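Local coordinates for protein chlamydomonas reinhardtii THB1 (Chlamydomonas reinhardtii, PDB 6CII) that binds one heme per chain, here with cyanide, as a group I truncated hemoglobin, and probably binds oxygen through that heme, at residues Ser12-Glu17 with Ala112-Ile117; Glu21-Val26 with Gln102-Ala107. All blocks are in the same frame, centred on the assembly; numbering follows the deposited sequence.

Contact 1: Ser12-Glu17 with Ala112-Ile117; sequences SRMGGE and AEAMAI
Arg13 and Glu113 join the first turn of the truncated globin fold, helix 10-13, to its last helix, 108-126, with a salt bridge at the surface and an apolar touch beneath it. The polar part rests on one bond, Arg13 NH2 to Glu113 OE1 at 3.1 Å. It is nearly straight, 178° at the hydrogen, and OE1 lies almost exactly in the guanidinium plane, at its edge. The oxygen is met on its syn side but 28° out of the carboxylate plane, and Glu113 OE2 stays 3.7 Å from Arg13 NH2. This is therefore a salt bridge carried by one hydrogen bond and not a bidentate, side-by-side one. Arginine suits the place because its planar head can serve two partners at once: NE is hydrogen-bonded to the carbonyl of Asp8, which helps to fix how the guanidinium is turned. Glu113 crosses the arginine at about a right angle, its chain extended beyond a CG anti to the backbone N (chi1 -174°), a shape long enough to bring the carboxylate to the other helix.

The apolar part is thinner. Met14, which has two conformers, in one of them sends its terminal methyl toward Ala114. A short side chain fits Ala114, which is buried among Leu10, Phe61 and Leu101, while the long, flexible methionine spans the distance from its own backbone.

The backbone turns sharply just beyond these two side chains. Gly15, with positive phi, ends helix 10-13 in a Schellman motif; a CB there would press on the preceding carbonyl, so glycine is the natural residue. In that one conformer, the methyl CE of Met14 lies 4.4 Å from CB of Ala114, a long contact.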
loop_
_atom_site.group_PDB
_atom_site.type_symbol
_atom_site.label_atom_id
_atom_site.label_comp_id
_atom_site.label_asym_id
_atom_site.label_seq_id
_atom_site.Cartn_x
_atom_site.Cartn_y
_atom_site.Cartn_z
ATOM N N SER A 12 -7.267 -13.168 3.546
ATOM C CA SER A 12 -7.870 -14.357 2.959
ATOM C C SER A 12 -9.228 -14.050 2.352
ATOM O O SER A 12 -9.546 -14.539 1.255
ATOM C CB SER A 12 -7.974 -15.462 4.005
ATOM O OG SER A 12 -6.666 -15.795 4.397
ATOM N N ARG A 13 -10.033 -13.230 3.035
ATOM C CA ARG A 13 -11.393 -12.952 2.574
ATOM C C ARG A 13 -11.401 -12.156 1.280
ATOM O O ARG A 13 -12.326 -12.289 0.469
ATOM C CB ARG A 13 -12.152 -12.228 3.672
ATOM C CG ARG A 13 -12.478 -13.150 4.880
ATOM C CD ARG A 13 -13.228 -12.445 6.021
ATOM N NE ARG A 13 -12.382 -11.548 6.807
ATOM C CZ ARG A 13 -12.548 -10.225 6.849
ATOM N NH1 ARG A 13 -13.540 -9.669 6.175
ATOM N NH2 ARG A 13 -11.752 -9.461 7.580
ATOM N N MET A 14 -10.383 -11.329 1.066
ATOM C CA MET A 14 -10.368 -10.563 -0.169
ATOM C C MET A 14 -9.796 -11.355 -1.339
ATOM O O MET A 14 -9.767 -10.833 -2.459
ATOM C CB MET A 14 -9.604 -9.241 0.039
ATOM C CG MET A 14 -8.115 -9.366 0.310
ATOM S SD MET A 14 -7.376 -7.818 0.946
ATOM C CE MET A 14 -8.316 -6.593 0.013
ATOM N N GLY A 15 -9.389 -12.602 -1.121
ATOM C CA GLY A 15 -8.851 -13.413 -2.194
ATOM C C GLY A 15 -7.384 -13.737 -2.052
ATOM O O GLY A 15 -6.813 -14.365 -2.954
ATOM N N GLY A 16 -6.752 -13.318 -0.963
ATOM C CA GLY A 16 -5.409 -13.787 -0.679
ATOM C C GLY A 16 -4.371 -13.259 -1.648
ATOM O O GLY A 16 -4.442 -12.124 -2.132
ATOM N N GLU A 17 -3.379 -14.108 -1.931
ATOM C CA GLU A 17 -2.176 -13.660 -2.630
ATOM C C GLU A 17 -2.494 -13.132 -4.031
ATOM O O GLU A 17 -2.002 -12.072 -4.419
ATOM C CB GLU A 17 -1.162 -14.807 -2.709
ATOM C CG GLU A 17 0.122 -14.459 -3.437
ATOM C CD GLU A 17 1.158 -15.553 -3.257
ATOM O OE1 GLU A 17 0.922 -16.656 -3.775
ATOM O OE2 GLU A 17 2.188 -15.284 -2.627
ATOM N N ALA A 112 -13.512 -1.160 2.690
ATOM C CA ALA A 112 -13.479 -0.198 3.782
ATOM C C ALA A 112 -12.503 -0.634 4.854
ATOM O O ALA A 112 -11.757 0.189 5.398
ATOM C CB ALA A 112 -14.876 -0.032 4.391
ATOM N N GLU A 113 -12.501 -1.929 5.178
ATOM C CA GLU A 113 -11.568 -2.427 6.180
ATOM C C GLU A 113 -10.131 -2.202 5.727
ATOM O O GLU A 113 -9.289 -1.709 6.487
ATOM C CB GLU A 113 -11.813 -3.911 6.442
ATOM C CG GLU A 113 -10.939 -4.388 7.598
ATOM C CD GLU A 113 -11.262 -5.793 8.078
ATOM O OE1 GLU A 113 -12.235 -6.392 7.582
ATOM O OE2 GLU A 113 -10.526 -6.278 8.965
ATOM N N ALA A 114 -9.834 -2.596 4.485
ATOM C CA ALA A 114 -8.481 -2.443 3.963
ATOM C C ALA A 114 -8.064 -0.987 3.996
ATOM O O ALA A 114 -6.942 -0.651 4.405
ATOM C CB ALA A 114 -8.412 -3.005 2.534
ATOM N N MET A 115 -8.966 -0.096 3.606
ATOM C CA MET A 115 -8.558 1.296 3.517
ATOM C C MET A 115 -8.427 1.916 4.898
ATOM O O MET A 115 -7.621 2.831 5.085
ATOM C CB MET A 115 -9.541 2.075 2.642
ATOM C CG MET A 115 -9.501 1.682 1.173
ATOM S SD MET A 115 -7.863 1.601 0.393
ATOM C CE MET A 115 -7.234 3.242 0.815
ATOM N N ALA A 116 -9.179 1.422 5.886
ATOM C CA ALA A 116 -8.959 1.909 7.248
ATOM C C ALA A 116 -7.614 1.454 7.786
ATOM O O ALA A 116 -6.953 2.189 8.532
ATOM C CB ALA A 116 -10.084 1.431 8.152
ATOM N N ILE A 117 -7.210 0.235 7.442
ATOM C CA ILE A 117 -5.886 -0.247 7.816
ATOM C C ILE A 117 -4.801 0.600 7.153
ATOM O O ILE A 117 -3.823 0.998 7.802
ATOM C CB ILE A 117 -5.742 -1.739 7.467
ATOM C CG1 ILE A 117 -6.645 -2.588 8.345
ATOM C CG2 ILE A 117 -4.283 -2.169 7.611
ATOM C CD1 ILE A 117 -6.767 -4.011 7.874
#

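Contact 2: Glu21-Val26 with Gln102-Ala107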
loop_
_atom_site.group_PDB
_atom_site.type_symbol
_atom_site.label_atom_id
_atom_site.label_comp_id
_atom_site.label_asym_id
_atom_site.label_seq_id
_atom_site.Cartn_x
_atom_site.Cartn_y
_atom_site.Cartn_z
ATOM N N GLU A 21 -1.470 -9.314 -4.966
ATOM C CA GLU A 21 -0.470 -9.086 -5.999
ATOM C C GLU A 21 -1.047 -8.292 -7.166
ATOM O O GLU A 21 -0.401 -7.358 -7.651
ATOM C CB GLU A 21 0.124 -10.413 -6.456
ATOM C CG GLU A 21 0.910 -11.087 -5.321
ATOM C CD GLU A 21 1.882 -12.148 -5.792
ATOM O OE1 GLU A 21 1.624 -12.777 -6.840
ATOM O OE2 GLU A 21 2.904 -12.351 -5.104
ATOM N N LYS A 22 -2.263 -8.629 -7.613
ATOM C CA LYS A 22 -2.898 -7.867 -8.682
ATOM C C LYS A 22 -3.134 -6.423 -8.253
ATOM O O LYS A 22 -2.861 -5.488 -9.017
ATOM C CB LYS A 22 -4.219 -8.535 -9.091
ATOM C CG LYS A 22 -5.008 -7.786 -10.170
ATOM C CD LYS A 22 -4.263 -7.768 -11.479
ATOM C CE LYS A 22 -5.203 -7.358 -12.623
ATOM N NZ LYS A 22 -4.440 -7.302 -13.894
ATOM N N ALA A 23 -3.626 -6.219 -7.029
ATOM C CA ALA A 23 -3.903 -4.855 -6.592
ATOM C C ALA A 23 -2.628 -4.029 -6.568
ATOM O O ALA A 23 -2.616 -2.894 -7.042
ATOM C CB ALA A 23 -4.569 -4.858 -5.214
ATOM N N VAL A 24 -1.537 -4.596 -6.050
ATOM C CA VAL A 24 -0.278 -3.856 -6.011
ATOM C C VAL A 24 0.221 -3.563 -7.427
ATOM O O VAL A 24 0.753 -2.481 -7.699
ATOM C CB VAL A 24 0.768 -4.618 -5.174
ATOM C CG1 VAL A 24 2.143 -3.980 -5.358
ATOM C CG2 VAL A 24 0.384 -4.560 -3.703
ATOM N N ASP A 25 0.052 -4.512 -8.354
ATOM C CA ASP A 25 0.500 -4.272 -9.718
ATOM C C ASP A 25 -0.254 -3.092 -10.342
ATOM O O ASP A 25 0.362 -2.197 -10.939
ATOM C CB ASP A 25 0.328 -5.559 -10.523
ATOM C CG ASP A 25 1.079 -5.548 -11.820
ATOM O OD1 ASP A 25 2.192 -4.988 -11.881
ATOM O OD2 ASP A 25 0.558 -6.123 -12.793
ATOM N N VAL A 26 -1.585 -3.073 -10.200
ATOM C CA VAL A 26 -2.406 -1.998 -10.778
ATOM C C VAL A 26 -2.094 -0.673 -10.099
ATOM O O VAL A 26 -1.947 0.367 -10.743
ATOM C CB VAL A 26 -3.910 -2.327 -10.644
ATOM C CG1 VAL A 26 -4.757 -1.081 -11.046
ATOM C CG2 VAL A 26 -4.279 -3.535 -11.491
ATOM N N GLN A 102 -11.609 -1.064 -5.860
ATOM C CA GLN A 102 -12.943 -0.947 -6.432
ATOM C C GLN A 102 -12.993 -1.578 -7.813
ATOM O O GLN A 102 -13.895 -2.365 -8.124
ATOM C CB GLN A 102 -13.341 0.531 -6.495
ATOM C CG GLN A 102 -14.683 0.776 -7.164
ATOM C CD GLN A 102 -15.858 0.197 -6.389
ATOM O OE1 GLN A 102 -15.788 -0.000 -5.172
ATOM N NE2 GLN A 102 -16.948 -0.082 -7.098
ATOM N N GLU A 103 -12.008 -1.260 -8.650
ATOM C CA GLU A 103 -11.993 -1.789 -10.010
ATOM C C GLU A 103 -11.869 -3.298 -10.019
ATOM O O GLU A 103 -12.448 -3.969 -10.889
ATOM C CB GLU A 103 -10.836 -1.187 -10.801
ATOM C CG GLU A 103 -11.052 -1.335 -12.284
ATOM C CD GLU A 103 -9.823 -0.982 -13.059
ATOM O OE1 GLU A 103 -8.754 -0.937 -12.429
ATOM O OE2 GLU A 103 -9.935 -0.744 -14.279
ATOM N N LEU A 104 -11.139 -3.851 -9.062
ATOM C CA LEU A 104 -10.951 -5.284 -8.998
ATOM C C LEU A 104 -12.122 -6.005 -8.359
ATOM O O LEU A 104 -12.078 -7.232 -8.238
ATOM C CB LEU A 104 -9.650 -5.582 -8.258
ATOM C CG LEU A 104 -8.450 -5.006 -9.037
ATOM C CD1 LEU A 104 -7.137 -5.244 -8.292
ATOM C CD2 LEU A 104 -8.392 -5.544 -10.485
ATOM N N GLY A 105 -13.152 -5.285 -7.942
ATOM C CA GLY A 105 -14.364 -5.920 -7.481
ATOM C C GLY A 105 -14.353 -6.319 -6.028
ATOM O O GLY A 105 -15.136 -7.186 -5.636
ATOM N N VAL A 106 -13.471 -5.733 -5.219
ATOM C CA VAL A 106 -13.436 -6.063 -3.798
ATOM C C VAL A 106 -14.735 -5.608 -3.154
ATOM O O VAL A 106 -15.184 -4.486 -3.382
ATOM C CB VAL A 106 -12.211 -5.413 -3.138
ATOM C CG1 VAL A 106 -12.215 -5.703 -1.654
ATOM C CG2 VAL A 106 -10.928 -5.969 -3.761
ATOM N N ALA A 107 -15.346 -6.475 -2.350
ATOM C CA ALA A 107 -16.606 -6.122 -1.705
ATOM C C ALA A 107 -16.457 -4.857 -0.861
ATOM O O ALA A 107 -15.419 -4.625 -0.236
ATOM C CB ALA A 107 -17.094 -7.271 -0.839
#
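Leu104 reaches from the C-terminal end of helix 87-103 and packs against the surface of helix 16-33, its neighbour in the globin helix packing. Its CB starts the chain toward the other helix, and CG stands anti to the carbonyl carbon (chi1 -63°), which carries the branch point outward. There the two methyls part. CD1 of Leu104 lies 3.7 Å from CA of Ala23 and 4.0 Å from CB of the same residue, and it also meets CG of Lys22 at 3.8 Å. CD2 of Leu104 is 4.1 Å from Lys22 CG. Leucine suits the spot because its forked end can touch backbone and lysine chain together, and alanine suits position 23 because its small side chain lets CD1 come down to the helix backbone. Ala23 is buried, its methyl also touching Thr100 and Leu101.

Lys22 contributes its aliphatic part. Its CG stands anti to the backbone N (chi1 177°), which brings it to Leu104; the bend at chi2 turns the rest of the chain, and the two side chains cross obliquely. One turn further along helix 16-33, CG1 of Val26 comes 4.2 Å from OE1 of Glu103, a loose approach; Val26 also packs on Thr100.

Behind Leu104 the helix is closed off by Gly105, whose positive phi completes a Schellman motif, and Ala107 then takes the N-cap position of the next helix. Between the two segments the contact is mostly apolar, with one loose approach of a carboxylate oxygen to a methyl, consistent with a contact held mainly by shape and by partial exclusion of water.

Contacts 1 and 2 lie 10 Å apart, at similar depth in the single globin domain. Segment 12-17 runs into the start of helix 16-33, though it touches through the end of helix 10-13 and the turn; contact 2 uses helix 16-33 itself. Along the chain the order is 12-17, 21-26, 102-107, 112-117, so the pair of contact 1 encloses that of contact 2. On the far side the partners are the end of helix 87-103 and the first half of helix 108-126, which follow one another. The N-terminal part is thus tied to two successive C-terminal helices. Neither contact reaches the heme pocket: the side chains of Ala114 and Ala23 are about 11 and 12 Å from the heme.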